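Local coordinates for putative N-acetylmuramoyl-L-alanine amidase (Neisseria meningitidis MC58, PDB 3CZX), which probably hydrolyses, as a zinc-dependent amidase, the bond between N-acetylmuramoyl groups and L-amino acids in cell-wall glycopeptides, at residues 12-17 with 23-28; 74-79 with 134-139; 145-150 with 156-161. All blocks are in the same frame, centred on the assembly; numbering follows the deposited sequence.

Contact 1: 12-17 with 23-28; sequences HSNTDP and SDREAD. With ZN (zinc ion), chain E.
His12 and Glu26 converge on one zinc ion, with the imidazole and carboxylate planes turned 62° against each other. The ring offers NE2 to the metal at 2.2 Å and Glu26 answers with OE2, 2.1 Å from zinc; these two ligand atoms are neighbours in the coordination shell, not a hydrogen-bonded pair. Glu26 reaches the site from the first turn of helix 26-45 on an extended chain, its CG anti to the backbone N (chi1 -180°), while its other oxygen, OE1, is held by the backbone N of Ala19. Two waters and His78 complete the shell.

At the far end of the contact Arg25, at the N-cap position of the same helix, clasps Asn14. NH2 meets OD1 of Asn14 at 2.9 Å, nearly straight and in the planes of both carbonyl and guanidinium, although the amide and guanidinium planes stand 84° apart. NH1 takes the Asn14 backbone O, and CB of Pro17 lies over one guanidinium face. The side of Arg25 carrying NE and NH2 grips the carboxylate of Asp28, which fixes the rotation of the group. Midway, Ala27 N donates to Pro17 O at 2.9 Å. Three hydrogen bonds, two from Arg25 and one from the backbone N of Ala27, thus pin the loop to the start of the helix, and the carboxylate on zinc would offset part of the metal's charge.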
loop_
_atom_site.group_PDB
_atom_site.type_symbol
_atom_site.label_atom_id
_atom_site.label_comp_id
_atom_site.label_asym_id
_atom_site.label_seq_id
_atom_site.Cartn_x
_atom_site.Cartn_y
_atom_site.Cartn_z
ATOM N N HIS A 12 14.356 -8.388 0.372
ATOM C CA HIS A 12 15.199 -7.193 0.307
ATOM C C HIS A 12 14.906 -6.160 1.399
ATOM O O HIS A 12 13.997 -6.327 2.214
ATOM C CB HIS A 12 15.119 -6.577 -1.089
ATOM C CG HIS A 12 15.397 -7.553 -2.191
ATOM N ND1 HIS A 12 16.671 -7.996 -2.489
ATOM C CD2 HIS A 12 14.568 -8.190 -3.050
ATOM C CE1 HIS A 12 16.612 -8.848 -3.498
ATOM N NE2 HIS A 12 15.348 -8.973 -3.863
ATOM N N SER A 13 15.696 -5.086 1.409
ATOM C CA SER A 13 15.682 -4.131 2.531
ATOM C C SER A 13 15.903 -2.696 2.074
ATOM O O SER A 13 16.116 -2.449 0.889
ATOM C CB SER A 13 16.774 -4.537 3.534
ATOM O OG SER A 13 18.049 -4.372 2.950
ATOM N N ASN A 14 15.854 -1.746 3.016
ATOM C CA ASN A 14 15.961 -0.302 2.680
ATOM C C ASN A 14 17.348 0.077 2.188
ATOM O O ASN A 14 17.494 1.031 1.374
ATOM C CB ASN A 14 15.587 0.585 3.878
ATOM C CG ASN A 14 15.348 2.030 3.485
ATOM O OD1 ASN A 14 14.690 2.313 2.478
ATOM N ND2 ASN A 14 15.892 2.967 4.278
ATOM N N THR A 15 18.352 -0.661 2.679
ATOM C CA THR A 15 19.746 -0.452 2.306
ATOM C C THR A 15 20.131 -1.234 1.053
ATOM O O THR A 15 20.944 -0.746 0.268
ATOM C CB THR A 15 20.743 -0.852 3.463
ATOM O OG1 THR A 15 22.091 -0.548 3.070
ATOM C CG2 THR A 15 20.676 -2.329 3.797
ATOM N N ASP A 16 19.585 -2.450 0.901
ATOM C CA ASP A 16 19.825 -3.308 -0.272
ATOM C C ASP A 16 18.491 -3.683 -0.933
ATOM O O ASP A 16 17.943 -4.782 -0.697
ATOM C CB ASP A 16 20.569 -4.574 0.135
ATOM C CG ASP A 16 21.007 -5.408 -1.062
ATOM O OD1 ASP A 16 20.700 -4.977 -2.204
ATOM O OD2 ASP A 16 21.655 -6.482 -0.869
ATOM N N PRO A 17 17.961 -2.776 -1.764
ATOM C CA PRO A 17 16.552 -2.822 -2.167
ATOM C C PRO A 17 16.166 -3.730 -3.337
ATOM O O PRO A 17 15.017 -3.661 -3.799
ATOM C CB PRO A 17 16.280 -1.361 -2.530
ATOM C CG PRO A 17 17.551 -0.947 -3.186
ATOM C CD PRO A 17 18.634 -1.584 -2.326
ATOM N N SER A 23 12.128 5.179 -9.801
ATOM C CA SER A 23 11.984 5.265 -8.349
ATOM C C SER A 23 11.153 4.115 -7.778
ATOM O O SER A 23 10.862 4.120 -6.584
ATOM C CB SER A 23 11.425 6.620 -7.902
ATOM O OG SER A 23 10.172 6.863 -8.487
ATOM N N ASP A 24 10.792 3.150 -8.625
ATOM C CA ASP A 24 10.195 1.912 -8.136
ATOM C C ASP A 24 11.276 0.928 -7.709
ATOM O O ASP A 24 12.161 0.571 -8.496
ATOM C CB ASP A 24 9.317 1.305 -9.221
ATOM C CG ASP A 24 8.119 2.195 -9.540
ATOM O OD1 ASP A 24 7.476 2.685 -8.608
ATOM O OD2 ASP A 24 7.834 2.394 -10.721
ATOM N N ARG A 25 11.182 0.468 -6.465
ATOM C CA ARG A 25 12.162 -0.450 -5.896
ATOM C C ARG A 25 11.508 -1.762 -5.494
ATOM O O ARG A 25 10.473 -1.756 -4.823
ATOM C CB ARG A 25 12.790 0.129 -4.648
ATOM C CG ARG A 25 13.437 1.535 -4.825
ATOM C CD ARG A 25 14.326 1.850 -3.627
ATOM N NE ARG A 25 13.599 1.782 -2.364
ATOM C CZ ARG A 25 14.162 1.813 -1.158
ATOM N NH1 ARG A 25 15.493 1.911 -0.991
ATOM N NH2 ARG A 25 13.394 1.704 -0.095
ATOM N N GLU A 26 12.168 -2.860 -5.831
ATOM C CA GLU A 26 11.693 -4.199 -5.429
ATOM C C GLU A 26 11.341 -4.268 -3.957
ATOM O O GLU A 26 10.311 -4.826 -3.576
ATOM C CB GLU A 26 12.724 -5.274 -5.787
ATOM C CG GLU A 26 12.287 -6.711 -5.400
ATOM C CD GLU A 26 13.196 -7.786 -5.908
ATOM O OE1 GLU A 26 14.211 -7.449 -6.557
ATOM O OE2 GLU A 26 12.873 -8.985 -5.679
ATOM N N ALA A 27 12.180 -3.714 -3.106
ATOM C CA ALA A 27 11.974 -3.789 -1.657
ATOM C C ALA A 27 10.624 -3.183 -1.275
ATOM O O ALA A 27 9.945 -3.665 -0.345
ATOM C CB ALA A 27 13.078 -3.083 -0.927
ATOM N N ASP A 28 10.250 -2.118 -1.978
ATOM C CA ASP A 28 9.048 -1.355 -1.642
ATOM C C ASP A 28 7.856 -2.113 -2.166
ATOM O O ASP A 28 6.808 -2.147 -1.503
ATOM C CB ASP A 28 9.127 0.046 -2.273
ATOM C CG ASP A 28 10.302 0.869 -1.728
ATOM O OD1 ASP A 28 10.800 0.574 -0.615
ATOM O OD2 ASP A 28 10.710 1.823 -2.430
HETATM ZN ZN ZN E . 14.424 -10.401 -5.246
HETATM O O HOH W 1 16.307 -11.709 -5.356
HETATM O O HOH W 2 13.967 -11.573 -7.061
#

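Contact 2: 74-79 with 134-139; sequences AIEFHT and LAYAQA. With ZN (zinc ion), chain E.
Strand 74-77 and the short helix 134-138 run nearly antiparallel, their axes 165° apart in direction and 9.9 Å at closest approach, with Glu76 and Tyr136 facing each other. This is helix-on-sheet packing in the α/β fold of the Amidase_3 family: the strand lies inside the mixed sheet, bonded through its backbone to strands 6-10 and 142-145, and the helix lies over one face, beside helix 61-69.

Of residues 134-139, Tyr136 alone reaches the strand. Its CG is anti to the backbone N (chi1 -170°), which carries the ring away from the helix and down onto the strand. Glu76 CB sits over one face of that ring, 3.7 Å from its centroid and 23° off the normal, a CH-pi contact displaced toward the hydroxyl end, where CB comes within 3.4 Å of CZ. Farther along the glutamate, OE2 passes CE1 of the tyrosine, and the carboxylate plane is tilted from the ring. The phenol oxygen ends beside the backbone of Ile75 and near the methyl of Ala74, but its hydrogen-bond partner is Thr9 OG1 on the neighbouring strand, which also bonds to Glu76 OE2.

So the tyrosine ring packs against a second-shell carboxylate. Glu76 OE1, also in a salt bridge with Arg133, accepts from NE2 of His78, whose other ring nitrogen, ND1, binds the zinc ion at 2.2 Å. This would orient the imidazole and probably make it more electron-rich toward the metal. NE2 of His78 donates to OE1 of Glu76 at 2.8 Å, on the anti side of the carboxylate, with the oxygen close to the ring plane.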
loop_
_atom_site.group_PDB
_atom_site.type_symbol
_atom_site.label_atom_id
_atom_site.label_comp_id
_atom_site.label_asym_id
_atom_site.label_seq_id
_atom_site.Cartn_x
_atom_site.Cartn_y
_atom_site.Cartn_z
ATOM N N ALA A 74 4.400 -20.789 3.368
ATOM C CA ALA A 74 5.308 -19.670 3.591
ATOM C C ALA A 74 5.676 -19.068 2.250
ATOM O O ALA A 74 6.171 -19.773 1.376
ATOM C CB ALA A 74 6.579 -20.101 4.315
ATOM N N ILE A 75 5.437 -17.761 2.093
ATOM C CA ILE A 75 5.651 -17.051 0.839
ATOM C C ILE A 75 6.485 -15.794 1.060
ATOM O O ILE A 75 6.145 -14.965 1.948
ATOM C CB ILE A 75 4.277 -16.606 0.237
ATOM C CG1 ILE A 75 3.367 -17.819 0.023
ATOM C CG2 ILE A 75 4.500 -15.875 -1.077
ATOM C CD1 ILE A 75 1.867 -17.505 0.016
ATOM N N GLU A 76 7.574 -15.658 0.319
ATOM C CA GLU A 76 8.340 -14.420 0.286
ATOM C C GLU A 76 8.173 -13.719 -1.053
ATOM O O GLU A 76 8.466 -14.280 -2.122
ATOM C CB GLU A 76 9.833 -14.658 0.564
ATOM C CG GLU A 76 10.551 -13.348 0.693
ATOM C CD GLU A 76 11.880 -13.470 1.303
ATOM O OE1 GLU A 76 12.849 -13.608 0.521
ATOM O OE2 GLU A 76 11.945 -13.412 2.550
ATOM N N PHE A 77 7.702 -12.482 -1.009
ATOM C CA PHE A 77 7.390 -11.740 -2.204
ATOM C C PHE A 77 8.643 -11.046 -2.752
ATOM O O PHE A 77 9.393 -10.404 -2.013
ATOM C CB PHE A 77 6.270 -10.708 -1.948
ATOM C CG PHE A 77 4.955 -11.325 -1.550
ATOM C CD1 PHE A 77 4.039 -11.756 -2.493
ATOM C CD2 PHE A 77 4.642 -11.463 -0.225
ATOM C CE1 PHE A 77 2.820 -12.311 -2.083
ATOM C CE2 PHE A 77 3.424 -12.047 0.204
ATOM C CZ PHE A 77 2.542 -12.469 -0.734
ATOM N N HIS A 78 8.835 -11.235 -4.036
ATOM C CA HIS A 78 9.923 -10.643 -4.818
ATOM C C HIS A 78 9.375 -10.159 -6.145
ATOM O O HIS A 78 8.219 -10.434 -6.475
ATOM C CB HIS A 78 10.966 -11.702 -5.141
ATOM C CG HIS A 78 11.856 -12.048 -3.998
ATOM N ND1 HIS A 78 13.153 -11.579 -3.903
ATOM C CD2 HIS A 78 11.635 -12.779 -2.880
ATOM C CE1 HIS A 78 13.677 -11.981 -2.757
ATOM N NE2 HIS A 78 12.785 -12.723 -2.127
ATOM N N THR A 79 10.193 -9.396 -6.888
ATOM C CA THR A 79 9.935 -9.138 -8.296
ATOM C C THR A 79 11.053 -9.762 -9.129
ATOM O O THR A 79 12.238 -9.764 -8.694
ATOM C CB THR A 79 9.849 -7.631 -8.652
ATOM O OG1 THR A 79 11.084 -6.994 -8.335
ATOM C CG2 THR A 79 8.802 -6.953 -7.857
ATOM N N LEU A 134 17.250 -18.411 -2.911
ATOM C CA LEU A 134 17.077 -19.834 -3.239
ATOM C C LEU A 134 17.048 -20.679 -1.973
ATOM O O LEU A 134 16.275 -21.645 -1.885
ATOM C CB LEU A 134 18.204 -20.305 -4.158
ATOM C CG LEU A 134 18.119 -21.717 -4.748
ATOM C CD1 LEU A 134 16.853 -21.912 -5.568
ATOM C CD2 LEU A 134 19.360 -21.948 -5.616
ATOM N N ALA A 135 17.857 -20.308 -0.968
ATOM C CA ALA A 135 17.844 -21.023 0.334
ATOM C C ALA A 135 16.466 -21.082 1.010
ATOM O O ALA A 135 16.121 -22.078 1.668
ATOM C CB ALA A 135 18.866 -20.413 1.297
ATOM N N TYR A 136 15.681 -20.012 0.832
ATOM C CA TYR A 136 14.292 -19.923 1.338
ATOM C C TYR A 136 13.412 -20.948 0.627
ATOM O O TYR A 136 12.638 -21.655 1.267
ATOM C CB TYR A 136 13.765 -18.504 1.087
ATOM C CG TYR A 136 12.442 -18.096 1.719
ATOM C CD1 TYR A 136 12.411 -17.261 2.842
ATOM C CD2 TYR A 136 11.225 -18.445 1.137
ATOM C CE1 TYR A 136 11.203 -16.840 3.409
ATOM C CE2 TYR A 136 10.036 -18.067 1.704
ATOM C CZ TYR A 136 10.016 -17.242 2.830
ATOM O OH TYR A 136 8.835 -16.789 3.376
ATOM N N ALA A 137 13.565 -21.021 -0.690
ATOM C CA ALA A 137 12.860 -22.015 -1.513
ATOM C C ALA A 137 13.306 -23.433 -1.151
ATOM O O ALA A 137 12.476 -24.316 -0.936
ATOM C CB ALA A 137 13.079 -21.733 -3.023
ATOM N N GLN A 138 14.622 -23.644 -1.059
ATOM C CA GLN A 138 15.155 -24.967 -0.653
ATOM C C GLN A 138 14.641 -25.439 0.698
ATOM O O GLN A 138 14.400 -26.654 0.911
ATOM C CB GLN A 138 16.684 -24.967 -0.692
ATOM C CG GLN A 138 17.213 -24.800 -2.101
ATOM C CD GLN A 138 18.713 -24.582 -2.164
ATOM O OE1 GLN A 138 19.326 -24.046 -1.224
ATOM N NE2 GLN A 138 19.311 -24.970 -3.291
ATOM N N ALA A 139 14.435 -24.490 1.620
ATOM C CA ALA A 139 13.944 -24.812 2.959
ATOM C C ALA A 139 12.454 -25.114 3.003
ATOM O O ALA A 139 11.932 -25.419 4.071
ATOM C CB ALA A 139 14.277 -23.688 3.913
HETATM ZN ZN ZN E . 14.424 -10.401 -5.246
HETATM O O HOH W 2 13.967 -11.573 -7.061
HETATM O O HOH W 1 16.307 -11.709 -5.356
#

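Contact 3: 145-150 with 156-161; sequences EPFFIS and ALFKTT
Phe147 and Phe158 form an offset aromatic stack that ties the loop after strand 142-145 to helix 152-177 in this α/β amidase fold. Their centroids lie 4.7 Å apart and the planes make 27°, so the rings overlap only in part and are not quite parallel. In Phe147 the ring carbon CG sits between the backbone N and the carbonyl carbon (chi1 68°), the crowded position, which turns the ring toward the helix. Phe158 instead has CG anti to its own backbone N (chi1 177°), bringing its ring off the helix to meet the loop.

The overlap is lopsided. The CE2-CZ side of Phe147 slides over the inner end of Phe158, around CG, rather than over its far tip. In return, CB of Phe158 stands above the face of Phe147, 4.1 Å from the ring centroid, as a CH-pi contact. Trp115 and Leu155 also touch Phe147, while Leu29 and Met33 of helix 26-45 pack against Phe158, making the pair part of a larger hydrophobic core. The tightest approach is CE2 of Phe147, 3.5 Å from CG of Phe158 and above the face of that ring.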
loop_
_atom_site.group_PDB
_atom_site.type_symbol
_atom_site.label_atom_id
_atom_site.label_comp_id
_atom_site.label_asym_id
_atom_site.label_seq_id
_atom_site.Cartn_x
_atom_site.Cartn_y
_atom_site.Cartn_z
ATOM N N GLU A 145 7.421 -14.535 -7.477
ATOM C CA GLU A 145 7.761 -13.432 -8.366
ATOM C C GLU A 145 6.637 -13.224 -9.356
ATOM O O GLU A 145 6.666 -13.692 -10.485
ATOM C CB GLU A 145 9.074 -13.726 -9.080
ATOM C CG GLU A 145 10.218 -13.932 -8.124
ATOM C CD GLU A 145 11.525 -14.078 -8.839
ATOM O OE1 GLU A 145 12.111 -13.067 -9.248
ATOM O OE2 GLU A 145 11.956 -15.214 -9.001
ATOM N N PRO A 146 5.623 -12.484 -8.939
ATOM C CA PRO A 146 4.475 -12.306 -9.835
ATOM C C PRO A 146 4.748 -11.554 -11.143
ATOM O O PRO A 146 4.004 -11.766 -12.094
ATOM C CB PRO A 146 3.471 -11.536 -8.983
ATOM C CG PRO A 146 3.968 -11.489 -7.660
ATOM C CD PRO A 146 5.415 -11.887 -7.619
ATOM N N PHE A 147 5.764 -10.699 -11.191
ATOM C CA PHE A 147 6.045 -9.950 -12.421
ATOM C C PHE A 147 7.492 -9.459 -12.435
ATOM O O PHE A 147 8.153 -9.489 -11.419
ATOM C CB PHE A 147 5.067 -8.762 -12.607
ATOM C CG PHE A 147 5.246 -7.671 -11.591
ATOM C CD1 PHE A 147 6.015 -6.564 -11.846
ATOM C CD2 PHE A 147 4.676 -7.787 -10.343
ATOM C CE1 PHE A 147 6.199 -5.578 -10.873
ATOM C CE2 PHE A 147 4.823 -6.803 -9.382
ATOM C CZ PHE A 147 5.616 -5.715 -9.646
ATOM N N PHE A 148 7.901 -9.009 -13.616
ATOM C CA PHE A 148 9.226 -8.463 -13.842
ATOM C C PHE A 148 9.137 -6.965 -13.634
ATOM O O PHE A 148 8.437 -6.275 -14.376
ATOM C CB PHE A 148 9.665 -8.740 -15.280
ATOM C CG PHE A 148 10.144 -10.139 -15.526
ATOM C CD1 PHE A 148 11.484 -10.397 -15.755
ATOM C CD2 PHE A 148 9.246 -11.200 -15.532
ATOM C CE1 PHE A 148 11.914 -11.693 -15.967
ATOM C CE2 PHE A 148 9.686 -12.501 -15.742
ATOM C CZ PHE A 148 11.022 -12.732 -15.969
ATOM N N ILE A 149 9.889 -6.458 -12.656
ATOM C CA ILE A 149 9.948 -5.041 -12.395
ATOM C C ILE A 149 10.537 -4.302 -13.585
ATOM O O ILE A 149 10.263 -3.106 -13.774
ATOM C CB ILE A 149 10.734 -4.734 -11.112
ATOM C CG1 ILE A 149 10.413 -3.340 -10.606
ATOM C CG2 ILE A 149 12.262 -4.951 -11.302
ATOM C CD1 ILE A 149 11.102 -3.003 -9.295
ATOM N N SER A 150 11.338 -5.034 -14.352
ATOM C CA SER A 150 11.962 -4.511 -15.578
ATOM C C SER A 150 10.996 -4.374 -16.764
ATOM O O SER A 150 11.321 -3.737 -17.772
ATOM C CB SER A 150 13.174 -5.378 -15.917
ATOM O OG SER A 150 12.820 -6.727 -15.907
ATOM N N ALA A 156 3.454 -1.028 -14.690
ATOM C CA ALA A 156 2.341 -0.044 -14.672
ATOM C C ALA A 156 1.032 -0.712 -14.280
ATOM O O ALA A 156 0.252 -0.116 -13.533
ATOM C CB ALA A 156 2.185 0.639 -16.041
ATOM N N LEU A 157 0.772 -1.895 -14.809
ATOM C CA LEU A 157 -0.474 -2.617 -14.474
ATOM C C LEU A 157 -0.506 -2.942 -13.012
ATOM O O LEU A 157 -1.546 -2.751 -12.362
ATOM C CB LEU A 157 -0.603 -3.894 -15.317
ATOM C CG LEU A 157 -1.979 -4.558 -15.147
ATOM C CD1 LEU A 157 -3.056 -3.676 -15.733
ATOM C CD2 LEU A 157 -1.926 -5.881 -15.881
ATOM N N PHE A 158 0.625 -3.407 -12.480
ATOM C CA PHE A 158 0.732 -3.742 -11.059
ATOM C C PHE A 158 0.429 -2.496 -10.238
ATOM O O PHE A 158 -0.335 -2.557 -9.313
ATOM C CB PHE A 158 2.078 -4.287 -10.645
ATOM C CG PHE A 158 2.182 -4.567 -9.166
ATOM C CD1 PHE A 158 1.572 -5.671 -8.600
ATOM C CD2 PHE A 158 2.821 -3.678 -8.310
ATOM C CE1 PHE A 158 1.648 -5.908 -7.218
ATOM C CE2 PHE A 158 2.878 -3.938 -6.936
ATOM C CZ PHE A 158 2.270 -5.062 -6.414
ATOM N N LYS A 159 1.089 -1.387 -10.566
ATOM C CA LYS A 159 0.927 -0.173 -9.766
ATOM C C LYS A 159 -0.510 0.328 -9.727
ATOM O O LYS A 159 -0.935 0.864 -8.702
ATOM C CB LYS A 159 1.887 0.929 -10.271
ATOM C CG LYS A 159 3.340 0.649 -10.021
ATOM C CD LYS A 159 4.320 1.536 -10.797
ATOM C CE LYS A 159 4.363 2.917 -10.335
ATOM N NZ LYS A 159 5.440 3.697 -11.069
ATOM N N THR A 160 -1.249 0.208 -10.823
ATOM C CA THR A 160 -2.663 0.652 -10.915
ATOM C C THR A 160 -3.674 -0.327 -10.350
ATOM O O THR A 160 -4.799 0.074 -10.134
ATOM C CB THR A 160 -3.067 0.966 -12.359
ATOM O OG1 THR A 160 -3.043 -0.249 -13.132
ATOM C CG2 THR A 160 -2.136 2.036 -12.945
ATOM N N THR A 161 -3.272 -1.587 -10.111
ATOM C CA THR A 161 -4.196 -2.650 -9.653
ATOM C C THR A 161 -3.623 -3.443 -8.466
ATOM O O THR A 161 -4.074 -4.518 -8.174
ATOM C CB THR A 161 -4.556 -3.602 -10.799
ATOM O OG1 THR A 161 -4.786 -2.815 -11.975
ATOM C CG2 THR A 161 -5.831 -4.399 -10.498
#

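Along the chain the contacts come in series: contact 1 closes before contact 2 opens, and contact 3 follows. Contacts 1 and 2, with centres about 16 Å apart, meet at the zinc ion and share both its waters; Glu26 OE2 also probably accepts a hydrogen bond from the backbone N of Thr79. Contact 3 lies about 15 Å from contact 1 and 18 Å from contact 2, joined to the first by an Asp24-Lys159 salt bridge and to the second by packing around Thr79. Strands 6-10 and 73-77 are sheet neighbours, and the segments after them, with the start of helix 26-45, supply the three zinc ligands; strand 142-145, next to 73-77, leads into contact 3. Contacts 1 and 3 also touch the second subunit.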